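Local coordinates for aminopeptidase-like protein (Chaetomium thermophilum, PDB 5JM6), which forms a dodecameric aminopeptidase of the M18 family that belongs to the Cvt pathway of selective autophagy and probably removes amino-terminal residues from peptides using zinc, at the interface of chains A and B. Sequence-based numbering; all coordinates share one arbitrary frame. Chains: chain A/B, Aminopeptidase-like protein.

Contact 1: the interface of chains A and B. Residues chain A 396, 401, 404; chain B 150-151.
A:Ala396 and B:Glu151 meet at the apolar centre, where the methyl CB of the alanine rests 3.9 Å from the CB of the glutamate. The glutamate approaches with its stem as well as its acid, and the carboxylate oxygen OE1 also comes near the same methyl. Beside this spot runs a looser approach, at most a marginal contact: the methyl CG2 of A:Thr401 stands 4.3 Å from CD of B:Lys150. The lysine stem is extended as far as CD and then turns at chi3 (-101°), carrying the amine past the threonine; the stem offers at most a loose hydrocarbon flank.

Further out, the acid of B:Glu151 turns to the amide of A:Asn404. CG of the glutamate sits beside its own backbone N, and the chain folds at chi2 (-80°), which brings OE2 round toward chain A. The two side chains come from opposite directions with amide and carboxylate planes nearly perpendicular. Nitrogen ND2 of A:Asn404 is 3.5 Å from OE2 of B:Glu151, a weak hydrogen bond, bent to 140° at the hydrogen. OE2 also lies near the asparagine CB, so this one oxygen faces the side of the asparagine side chain.

Behind the amide is a second shell within chain A. Oxygen OD1 of A:Asn404 lies 3.1 Å from the backbone N of A:His397. On its other side, ND2 of A:Asn404 comes close to the backbone O of A:His397. Bracketing that residue should limit rotation of the amide and keep ND2 facing the partner.

At 2.76 Å resolution the weak bond should not be pressed. The patch hides 104 Å² in all, and with its two-fold twin it probably adds a modest rim of contact to the joining of two subunits within the dodecamer.

Contact 2: the interface of chains A and B. Residues chain A 397, 400, 482-483; chain B 170, 205-207.
Edge on, the imidazole of A:His397 points at two successive backbone carbonyls of chain B. Its NE2 gives a hydrogen bond to O of B:Pro205 at 3.1 Å, and a weaker one to O of B:Thr206. Both oxygens lie in the ring plane, yet NE2 sits well above the carbonyl plane of B:Pro205, 64° out of it, missing the lone pairs. The histidine reaches across because CG is anti to the backbone N (chi1 -161°). Its CE1 side also brushes CG of the proline ring.

A:Phe400 turns its edge to one face of this imidazole, with CD2 above the ring near its rim, which probably limits how the imidazole can tilt. B:Leu207 then wedges against both rings: its CB packs 3.8 Å from CD2 of A:Phe400, methyl CD2 lies over the rim of the phenyl face, and methyl CD1 approaches CD2 of A:His397. At the far end of the phenyl, CZ of A:Phe400 meets CH2 of B:Trp170 at 4.1 Å, the two aromatic side chains arriving from opposite directions.

On the other flank, A:Ser483 turns its hydroxyl into the backbone of B:Thr206. OG donates to O of B:Thr206 at 2.7 Å, tilted 26° from the carbonyl plane, and has a weak bond to the threonine OG1. The N of B:Thr206 is also close to OG, although its N-H points well off that line. That carbonyl thus receives A:Ser483 and, more weakly, A:His397.

In the fold, A:His397 and A:Phe400 belong to the loop between strand 393-394 and the 3-10 helix 401-403, while A:Ser483 follows strand 480-481, shortly before the zinc ligand His485. The chain B stretch 205-207 lies in the loop leading to the 3-10 helix 209-211, and B:Trp170 follows the 3-10 helix 167-169.

Contact 1: the interface of chains A and B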
# COMPACT_ATOMS: atom_id res chain seq x y z
N ALA A 396 12.37 33.49 15.78
CA ALA A 396 11.37 33.36 14.73
C ALA A 396 12.05 32.93 13.44
O ALA A 396 13.01 33.57 13.00
CB ALA A 396 10.62 34.66 14.54
N THR A 401 7.01 29.19 8.99
CA THR A 401 6.21 30.09 9.81
C THR A 401 5.16 29.26 10.52
O THR A 401 4.55 29.70 11.49
CB THR A 401 5.57 31.19 8.96
OG1 THR A 401 4.87 30.60 7.86
CG2 THR A 401 6.65 32.12 8.41
N ASN A 404 6.32 29.01 14.03
CA ASN A 404 6.36 30.23 14.83
C ASN A 404 5.03 30.48 15.51
O ASN A 404 4.03 30.81 14.86
CB ASN A 404 6.72 31.45 13.97
CG ASN A 404 8.07 31.32 13.31
OD1 ASN A 404 8.95 30.60 13.79
ND2 ASN A 404 8.26 32.03 12.20
N LYS B 150 9.76 39.96 6.99
CA LYS B 150 8.93 38.91 7.56
C LYS B 150 9.51 38.44 8.88
O LYS B 150 10.67 38.02 8.93
CB LYS B 150 8.81 37.75 6.56
CG LYS B 150 8.03 36.55 7.05
CD LYS B 150 8.07 35.44 6.01
CE LYS B 150 6.80 35.37 5.18
NZ LYS B 150 6.85 34.22 4.23
N GLU B 151 8.72 38.52 9.95
CA GLU B 151 9.17 38.20 11.30
C GLU B 151 10.45 38.95 11.66
O GLU B 151 11.30 38.43 12.39
CB GLU B 151 9.38 36.69 11.48
CG GLU B 151 8.16 35.81 11.21
CD GLU B 151 7.17 35.75 12.36
OE1 GLU B 151 7.28 36.57 13.30
OE2 GLU B 151 6.28 34.87 12.33

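Contact 2: the interface of chains A and B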
# COMPACT_ATOMS: atom_id res chain seq x y z
N HIS A 397 11.59 31.85 12.83
CA HIS A 397 12.16 31.42 11.56
C HIS A 397 11.30 31.94 10.42
O HIS A 397 10.12 31.59 10.32
CB HIS A 397 12.27 29.90 11.47
CG HIS A 397 13.24 29.44 10.43
ND1 HIS A 397 13.05 29.69 9.08
CD2 HIS A 397 14.41 28.77 10.52
CE1 HIS A 397 14.06 29.18 8.40
NE2 HIS A 397 14.90 28.61 9.25
N PHE A 400 9.95 28.92 8.02
CA PHE A 400 9.00 27.92 8.49
C PHE A 400 8.08 28.58 9.50
O PHE A 400 8.22 28.39 10.71
CB PHE A 400 9.76 26.74 9.11
CG PHE A 400 10.73 26.10 8.15
CD1 PHE A 400 10.32 25.07 7.32
CD2 PHE A 400 12.05 26.54 8.07
CE1 PHE A 400 11.20 24.48 6.43
CE2 PHE A 400 12.94 25.96 7.18
CZ PHE A 400 12.51 24.93 6.36
N LEU A 482 18.75 30.98 15.53
CA LEU A 482 18.28 30.20 14.40
C LEU A 482 19.20 29.02 14.14
O LEU A 482 20.39 29.06 14.46
CB LEU A 482 18.18 31.07 13.14
CG LEU A 482 16.91 31.91 13.04
CD1 LEU A 482 16.77 32.52 11.65
CD2 LEU A 482 15.70 31.05 13.38
N SER A 483 18.64 27.94 13.59
CA SER A 483 19.39 26.76 13.18
C SER A 483 20.14 26.12 14.34
O SER A 483 21.32 25.79 14.23
CB SER A 483 20.38 27.12 12.06
OG SER A 483 19.70 27.69 10.96
N TRP B 170 22.59 25.08 2.60
CA TRP B 170 22.07 25.54 3.88
C TRP B 170 23.22 25.96 4.81
O TRP B 170 24.32 25.42 4.72
CB TRP B 170 21.24 24.45 4.55
CG TRP B 170 19.98 24.06 3.82
CD1 TRP B 170 19.87 23.20 2.77
CD2 TRP B 170 18.64 24.50 4.11
NE1 TRP B 170 18.56 23.08 2.37
CE2 TRP B 170 17.78 23.88 3.18
CE3 TRP B 170 18.09 25.38 5.05
CZ2 TRP B 170 16.41 24.09 3.17
CZ3 TRP B 170 16.72 25.59 5.04
CH2 TRP B 170 15.90 24.95 4.10
N PRO B 205 19.03 29.82 6.39
CA PRO B 205 19.09 29.12 7.68
C PRO B 205 18.26 27.85 7.75
O PRO B 205 17.11 27.84 7.29
CB PRO B 205 18.56 30.17 8.66
CG PRO B 205 17.59 30.96 7.85
CD PRO B 205 18.13 30.98 6.43
N THR B 206 18.82 26.81 8.35
CA THR B 206 18.07 25.58 8.62
C THR B 206 17.12 25.78 9.79
O THR B 206 17.25 26.72 10.56
CB THR B 206 18.99 24.39 8.94
OG1 THR B 206 19.85 24.73 10.03
CG2 THR B 206 19.83 24.02 7.73
N LEU B 207 16.16 24.87 9.90
CA LEU B 207 15.27 24.81 11.05
C LEU B 207 15.83 23.81 12.06
O LEU B 207 16.41 22.79 11.68
CB LEU B 207 13.86 24.41 10.62
CG LEU B 207 12.79 24.30 11.70
CD1 LEU B 207 12.41 25.68 12.21
CD2 LEU B 207 11.59 23.55 11.17

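Contact 1 and contact 2 have C-alpha centres about 11 Å apart and form neighbouring parts of one two-fold symmetric interface. On chain A they interleave along 396-404: A:Ala396, A:Thr401 and A:Asn404 serve contact 1, A:His397 and A:Phe400 contact 2, which also draws on A:Leu482 and A:Ser483. On chain B the segments are separate, 150-151 for the former, 170 and 205-207 for the latter. The 396-404 stretch thus meets separate segments of the partner. Since that stretch follows the zinc ligand Asp391, pairing of subunits may steady the surroundings of the metal site within the dodecamer.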